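Side-chain contacts in putative polysaccharide deacetylase (Bdellovibrio bacteriovorus HD100, PDB 5JP6), which probably removes acetyl groups from peptidoglycan as a zinc-dependent family 4 carbohydrate esterase, acting during predation on other bacteria: residues 164-167 with 168-172; 182-185 with 186-190; 201-204 with 205-208. The protein carries 1 engineered substitution. All blocks are in the same frame, centred on the assembly; numbering follows the deposited sequence.

Contact 1: 164-167 with 168-172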
loop_
_atom_site.group_PDB
_atom_site.type_symbol
_atom_site.label_atom_id
_atom_site.label_comp_id
_atom_site.label_asym_id
_atom_site.label_seq_id
_atom_site.Cartn_x
_atom_site.Cartn_y
_atom_site.Cartn_z
ATOM N N GLY A 164 -18.401 0.044 6.112
ATOM C CA GLY A 164 -18.916 -0.535 4.871
ATOM C C GLY A 164 -20.225 -1.300 4.937
ATOM O O GLY A 164 -20.553 -2.033 4.010
ATOM N N ASP A 165 -20.943 -1.160 6.044
ATOM C CA ASP A 165 -22.270 -1.773 6.236
ATOM C C ASP A 165 -22.212 -3.303 6.202
ATOM O O ASP A 165 -23.205 -3.987 5.925
ATOM C CB ASP A 165 -23.294 -1.228 5.230
ATOM C CG ASP A 165 -23.395 0.284 5.277
ATOM O OD1 ASP A 165 -23.812 0.798 6.298
ATOM O OD2 ASP A 165 -22.986 0.954 4.312
ATOM N N VAL A 166 -21.051 -3.835 6.583
ATOM C CA VAL A 166 -20.902 -5.276 6.631
ATOM C C VAL A 166 -21.423 -5.856 7.959
ATOM O O VAL A 166 -21.669 -5.121 8.933
ATOM C CB VAL A 166 -19.450 -5.725 6.389
ATOM C CG1 VAL A 166 -18.967 -5.250 5.017
ATOM C CG2 VAL A 166 -18.533 -5.239 7.488
ATOM N N ALA A 167 -21.590 -7.179 7.987
ATOM C CA ALA A 167 -22.116 -7.894 9.169
ATOM C C ALA A 167 -21.027 -8.111 10.229
ATOM O O ALA A 167 -19.824 -7.942 9.947
ATOM C CB ALA A 167 -22.747 -9.216 8.756
ATOM N N ARG A 168 -21.443 -8.534 11.429
ATOM C CA ARG A 168 -20.478 -8.922 12.452
ATOM C C ARG A 168 -19.554 -10.013 11.860
ATOM O O ARG A 168 -19.994 -10.918 11.106
ATOM C CB ARG A 168 -21.150 -9.399 13.746
ATOM C CG ARG A 168 -21.946 -10.691 13.631
ATOM C CD ARG A 168 -22.524 -11.160 14.992
ATOM N NE ARG A 168 -21.490 -11.395 16.011
ATOM C CZ ARG A 168 -20.782 -12.520 16.153
ATOM N NH1 ARG A 168 -20.975 -13.558 15.337
ATOM N NH2 ARG A 168 -19.868 -12.607 17.117
ATOM N N LYS A 169 -18.273 -9.878 12.196
ATOM C CA LYS A 169 -17.209 -10.810 11.820
ATOM C C LYS A 169 -16.939 -10.860 10.318
ATOM O O LYS A 169 -16.348 -11.807 9.803
ATOM C CB LYS A 169 -17.392 -12.191 12.449
ATOM C CG LYS A 169 -17.460 -12.070 13.974
ATOM C CD LYS A 169 -17.266 -13.355 14.691
ATOM C CE LYS A 169 -15.800 -13.612 14.895
ATOM N NZ LYS A 169 -15.636 -14.801 15.763
ATOM N N GLU A 170 -17.323 -9.784 9.644
ATOM C CA GLU A 170 -16.940 -9.574 8.245
ATOM C C GLU A 170 -15.914 -8.459 8.167
ATOM O O GLU A 170 -16.103 -7.395 8.772
ATOM C CB GLU A 170 -18.159 -9.254 7.387
ATOM C CG GLU A 170 -19.120 -10.415 7.229
ATOM C CD GLU A 170 -20.296 -10.148 6.309
ATOM O OE1 GLU A 170 -20.617 -8.958 6.031
ATOM O OE2 GLU A 170 -20.887 -11.146 5.847
ATOM N N VAL A 171 -14.855 -8.693 7.373
ATOM C CA VAL A 171 -13.849 -7.673 7.125
ATOM C C VAL A 171 -13.598 -7.520 5.633
ATOM O O VAL A 171 -13.669 -8.482 4.856
ATOM C CB VAL A 171 -12.539 -7.919 7.873
ATOM C CG1 VAL A 171 -12.753 -7.891 9.372
ATOM C CG2 VAL A 171 -11.906 -9.238 7.458
ATOM N N VAL A 172 -13.355 -6.276 5.248
ATOM C CA VAL A 172 -13.033 -5.908 3.875
ATOM C C VAL A 172 -11.558 -5.543 3.862
ATOM O O VAL A 172 -11.117 -4.685 4.613
ATOM C CB VAL A 172 -13.860 -4.694 3.400
ATOM C CG1 VAL A 172 -13.579 -4.348 1.950
ATOM C CG2 VAL A 172 -15.331 -4.899 3.598
#
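A167 and E170 meet across a type II beta turn, a local contact at the foot of the parallel sheet, where the loop after strand 160-161 passes into strand 170-176. The turn runs from A167 to E170, with K169 at its third position in the positive-phi conformation that this turn type needs. It illustrates how one acidic residue can close a turn twice. E170 N returns to A167 O at 3.1 Å. In the other direction, A167 N gives a nearly straight bond (163°) to E170 OE1 at 2.8 Å, so both backbone polar groups of A167 are held by the same residue. The side chain reaches back because CG lies beside its own backbone N (chi1 -68°) and the chain then runs extended. The carboxylate comes alongside the alanine methyl, E170 CD standing 3.6 Å from A167 CB, and OE1 receives the amide from well above the carboxylate plane. Q151 also donates to OE1 and N149 to OE2; three N-H groups thus fix the carboxylate's rotation and would be expected to favour its charged form.

V166, just ahead of the turn, packs against E170 and V172. Its CB approaches E170 OE1 at 3.5 Å, while V166 CG2 lies 3.5 Å from the backbone E170 O. V166 CG1 meets V172 CG2 at 3.9 Å, the two side chains crossing at an oblique angle, and both valines rest on L362 of the neighbouring strand 358-364. K169 turns outward instead, its NZ bonded to R355 O and its charge over the ring of Y357. The type II turn leads into strand 170-176 of the NodB-type deacetylase fold, the strand that ends at D176, a zinc-binding residue of this protein although the zinc ion modelled here is held by D177, H227 and Y280.

Contact 2: 182-185 with 186-190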
loop_
_atom_site.group_PDB
_atom_site.type_symbol
_atom_site.label_atom_id
_atom_site.label_comp_id
_atom_site.label_asym_id
_atom_site.label_seq_id
_atom_site.Cartn_x
_atom_site.Cartn_y
_atom_site.Cartn_z
ATOM N N LEU A 182 6.843 -6.216 -7.184
ATOM C CA LEU A 182 6.999 -7.526 -6.575
ATOM C C LEU A 182 5.952 -7.853 -5.533
ATOM O O LEU A 182 5.368 -8.935 -5.583
ATOM C CB LEU A 182 8.359 -7.619 -5.875
ATOM C CG LEU A 182 9.585 -7.590 -6.759
ATOM C CD1 LEU A 182 10.875 -7.493 -5.930
ATOM C CD2 LEU A 182 9.586 -8.832 -7.649
ATOM N N TYR A 183 5.714 -6.937 -4.586
ATOM C CA TYR A 183 4.956 -7.333 -3.403
ATOM C C TYR A 183 3.486 -7.581 -3.691
ATOM O O TYR A 183 2.847 -8.416 -3.023
ATOM C CB TYR A 183 5.077 -6.332 -2.259
ATOM C CG TYR A 183 6.439 -5.710 -2.035
ATOM C CD1 TYR A 183 7.639 -6.411 -2.181
ATOM C CD2 TYR A 183 6.507 -4.398 -1.592
ATOM C CE1 TYR A 183 8.859 -5.778 -1.970
ATOM C CE2 TYR A 183 7.708 -3.764 -1.371
ATOM C CZ TYR A 183 8.893 -4.466 -1.564
ATOM O OH TYR A 183 10.096 -3.814 -1.382
ATOM N N THR A 184 2.944 -6.846 -4.645
ATOM C CA THR A 184 1.544 -6.980 -4.946
ATOM C C THR A 184 1.231 -8.402 -5.425
ATOM O O THR A 184 0.220 -8.986 -5.024
ATOM C CB THR A 184 1.102 -5.896 -5.980
ATOM O OG1 THR A 184 1.288 -4.610 -5.404
ATOM C CG2 THR A 184 -0.351 -6.096 -6.360
ATOM N N ASP A 185 2.109 -8.965 -6.274
ATOM C CA ASP A 185 1.908 -10.329 -6.752
ATOM C C ASP A 185 1.922 -11.306 -5.555
ATOM O O ASP A 185 1.180 -12.264 -5.549
ATOM C CB ASP A 185 2.927 -10.707 -7.831
ATOM C CG ASP A 185 2.658 -10.045 -9.146
ATOM O OD1 ASP A 185 1.521 -10.128 -9.618
ATOM O OD2 ASP A 185 3.622 -9.389 -9.678
ATOM N N ALA A 186 2.780 -11.088 -4.558
ATOM C CA ALA A 186 2.771 -11.955 -3.367
ATOM C C ALA A 186 1.419 -11.861 -2.630
ATOM O O ALA A 186 0.860 -12.865 -2.217
ATOM C CB ALA A 186 3.909 -11.611 -2.419
ATOM N N ILE A 187 0.898 -10.647 -2.501
ATOM C CA ILE A 187 -0.405 -10.440 -1.892
ATOM C C ILE A 187 -1.497 -11.156 -2.734
ATOM O O ILE A 187 -2.363 -11.863 -2.184
ATOM C CB ILE A 187 -0.656 -8.949 -1.594
ATOM C CG1 ILE A 187 0.196 -8.499 -0.383
ATOM C CG2 ILE A 187 -2.143 -8.694 -1.384
ATOM C CD1 ILE A 187 0.377 -7.009 -0.260
ATOM N N LEU A 188 -1.432 -11.022 -4.057
ATOM C CA LEU A 188 -2.389 -11.708 -4.939
ATOM C C LEU A 188 -2.348 -13.220 -4.733
ATOM O O LEU A 188 -3.385 -13.872 -4.684
ATOM C CB LEU A 188 -2.134 -11.382 -6.402
ATOM C CG LEU A 188 -2.410 -9.959 -6.844
ATOM C CD1 LEU A 188 -2.063 -9.756 -8.303
ATOM C CD2 LEU A 188 -3.874 -9.567 -6.616
ATOM N N ARG A 189 -1.140 -13.784 -4.635
ATOM C CA ARG A 189 -1.017 -15.240 -4.448
ATOM C C ARG A 189 -1.674 -15.654 -3.146
ATOM O O ARG A 189 -2.413 -16.635 -3.091
ATOM C CB ARG A 189 0.438 -15.677 -4.437
ATOM C CG ARG A 189 1.107 -15.543 -5.786
ATOM C CD ARG A 189 2.465 -16.184 -5.788
ATOM N NE ARG A 189 3.486 -15.389 -5.090
ATOM C CZ ARG A 189 4.234 -14.430 -5.638
ATOM N NH1 ARG A 189 4.059 -14.066 -6.896
ATOM N NH2 ARG A 189 5.152 -13.810 -4.911
ATOM N N ALA A 190 -1.428 -14.873 -2.114
ATOM C CA ALA A 190 -1.973 -15.201 -0.784
ATOM C C ALA A 190 -3.504 -15.139 -0.791
ATOM O O ALA A 190 -4.187 -16.023 -0.266
ATOM C CB ALA A 190 -1.405 -14.272 0.268
HETATM O O HOH W 1 6.549 -11.451 -5.556
#
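R189 folds back along its own helix so that its guanidinium lies over the carbonyl oxygen of D185, one turn earlier. D185 O and A186 CA sit on the same face of that flat group, both offset toward its rim. The bend that brings it there is at chi3 (-76°), and on the way R189 CG passes 3.3 Å from D185 O. The same oxygen accepts a hydrogen bond from R189 N at 2.9 Å. Beyond the guanidinium edge, in its plane, a water accepts from R189 NH2 at 2.8 Å and donates to L182 O at the same distance. L182 is the N-cap residue, so the water ties the arginine to the start of the helix.

L188 CG lies 3.3 Å from T184 O, which also accepts from L188 N at 2.8 Å, and L188 CD1 touches D185 OD1. The segment is the first part of helix 183-193, the crossover helix of a beta-alpha-beta unit between the parallel strands 170-176 and 199-202. I187 follows the same pattern, with I187 N bonded to Y183 O.

D185 illustrates how a charge may pass over a nearby opposite one: its OD1 is 5.4 Å from R189 NH1, and the aspartate pairs instead in a salt bridge with R216 of helix 211-219. T184 OG1 is gripped by D336 OD2 and the amide of H180, whose ring stacks on that of Y183, while Y183 OH is hydrogen-bonded to N95.

Contact 3: 201-204 with 205-208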
loop_
_atom_site.group_PDB
_atom_site.type_symbol
_atom_site.label_atom_id
_atom_site.label_comp_id
_atom_site.label_asym_id
_atom_site.label_seq_id
_atom_site.Cartn_x
_atom_site.Cartn_y
_atom_site.Cartn_z
ATOM N N PHE A 201 -6.724 0.412 -3.877
ATOM C CA PHE A 201 -6.780 1.836 -4.159
ATOM C C PHE A 201 -5.396 2.235 -4.672
ATOM O O PHE A 201 -4.492 2.592 -3.931
ATOM C CB PHE A 201 -7.221 2.635 -2.931
ATOM C CG PHE A 201 -8.615 2.307 -2.485
ATOM C CD1 PHE A 201 -8.834 1.269 -1.596
ATOM C CD2 PHE A 201 -9.706 3.016 -2.950
ATOM C CE1 PHE A 201 -10.114 0.933 -1.195
ATOM C CE2 PHE A 201 -10.994 2.690 -2.541
ATOM C CZ PHE A 201 -11.199 1.645 -1.671
ATOM N N ALA A 202 -5.257 2.122 -5.984
ATOM C CA ALA A 202 -3.978 2.272 -6.646
ATOM C C ALA A 202 -3.620 3.731 -6.800
ATOM O O ALA A 202 -4.505 4.571 -6.899
ATOM C CB ALA A 202 -4.048 1.603 -8.016
ATOM N N THR A 203 -2.325 4.041 -6.848
ATOM C CA THR A 203 -1.952 5.398 -7.122
ATOM C C THR A 203 -1.365 5.500 -8.532
ATOM O O THR A 203 -0.778 4.527 -9.058
ATOM C CB THR A 203 -0.980 5.862 -6.032
ATOM O OG1 THR A 203 -1.101 7.269 -5.840
ATOM C CG2 THR A 203 0.448 5.325 -6.370
ATOM N N GLY A 204 -1.557 6.667 -9.149
ATOM C CA GLY A 204 -1.118 6.887 -10.517
ATOM C C GLY A 204 0.333 6.537 -10.778
ATOM O O GLY A 204 0.638 5.880 -11.780
ATOM N N LYS A 205 1.224 6.961 -9.880
ATOM C CA LYS A 205 2.627 6.717 -10.065
ATOM C C LYS A 205 2.925 5.198 -10.122
ATOM O O LYS A 205 3.678 4.743 -10.969
ATOM C CB LYS A 205 3.454 7.404 -8.953
ATOM C CG LYS A 205 4.953 7.230 -9.086
ATOM C CD LYS A 205 5.712 7.980 -7.969
ATOM C CE LYS A 205 7.218 7.890 -8.180
ATOM N NZ LYS A 205 7.714 6.499 -8.151
ATOM N N SER A 206 2.341 4.441 -9.200
ATOM C CA SER A 206 2.533 2.989 -9.178
ATOM C C SER A 206 1.971 2.303 -10.414
ATOM O O SER A 206 2.570 1.375 -10.960
ATOM C CB SER A 206 1.965 2.377 -7.906
ATOM O OG SER A 206 2.673 2.782 -6.769
ATOM N N VAL A 207 0.816 2.779 -10.848
ATOM C CA VAL A 207 0.166 2.218 -12.026
ATOM C C VAL A 207 0.998 2.453 -13.296
ATOM O O VAL A 207 1.171 1.559 -14.107
ATOM C CB VAL A 207 -1.249 2.812 -12.199
ATOM C CG1 VAL A 207 -1.859 2.407 -13.565
ATOM C CG2 VAL A 207 -2.141 2.331 -11.079
ATOM N N ARG A 208 1.526 3.649 -13.439
ATOM C CA ARG A 208 2.368 3.954 -14.586
ATOM C C ARG A 208 3.685 3.142 -14.565
ATOM O O ARG A 208 4.207 2.771 -15.614
ATOM C CB ARG A 208 2.611 5.468 -14.636
ATOM C CG ARG A 208 1.389 6.257 -15.060
ATOM C CD ARG A 208 1.742 7.719 -15.255
ATOM N NE ARG A 208 1.985 8.375 -13.990
ATOM C CZ ARG A 208 1.030 8.878 -13.226
ATOM N NH1 ARG A 208 -0.249 8.823 -13.600
ATOM N NH2 ARG A 208 1.352 9.441 -12.091
HETATM O O HOH W 2 0.467 8.981 -7.864
#
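G204, T203 and V207 carry the local contact where strand 199-202 gives way to helix 204-209. G204 O accepts a hydrogen bond from R208 N at 2.9 Å, and in one of the two conformers of R208 the guanidinium lies flat over that oxygen, which sits 3.4 Å beneath its centre. This placement of the guanidinium is less certain than the backbone bond.

T203 occupies the N-cap position without using its side chain as a cap. In one of its two conformers, with chi1 at -151°, OG1 points away from the backbone N and bonds to H227 O, while a water bridges T203 OG1 to the K205 amide, 3.0 Å from K205 N. T203 CG2 then packs alongside S206, 3.4 Å from S206 OG, whose own hydrogen bond is to D177 O.

The first helical turn is closed by V207 N, 3.0 Å from T203 O. V207 CG2 leans over that same oxygen at 3.3 Å and then meets A202 CB at 3.7 Å, an apolar pair against which helix 251-269 packs. Where the strand turns into the helix, S206 and, in one conformer, T203 bond to the backbones of the zinc ligands D177 and H227, consistent with a second shell of a family 4 esterase metal site.

The three contacts follow one another along a single chain segment of the deacetylase domain: contact 1 opens strand 170-176, contact 2 lies on the helix that follows it, and contact 3 ends the next strand, a neighbour of the first in the sheet. None touches another; contacts 2 and 3 have centres about 16 Å apart and nearest atoms about 7 Å apart. The centres of contacts 1 and 3 are about 27 Å apart, though their nearest atoms are also about 7 Å apart. The contacts also differ in distance from the metal. The T203 side chain is about 7 Å from the zinc ion and that of T184 about 13 Å.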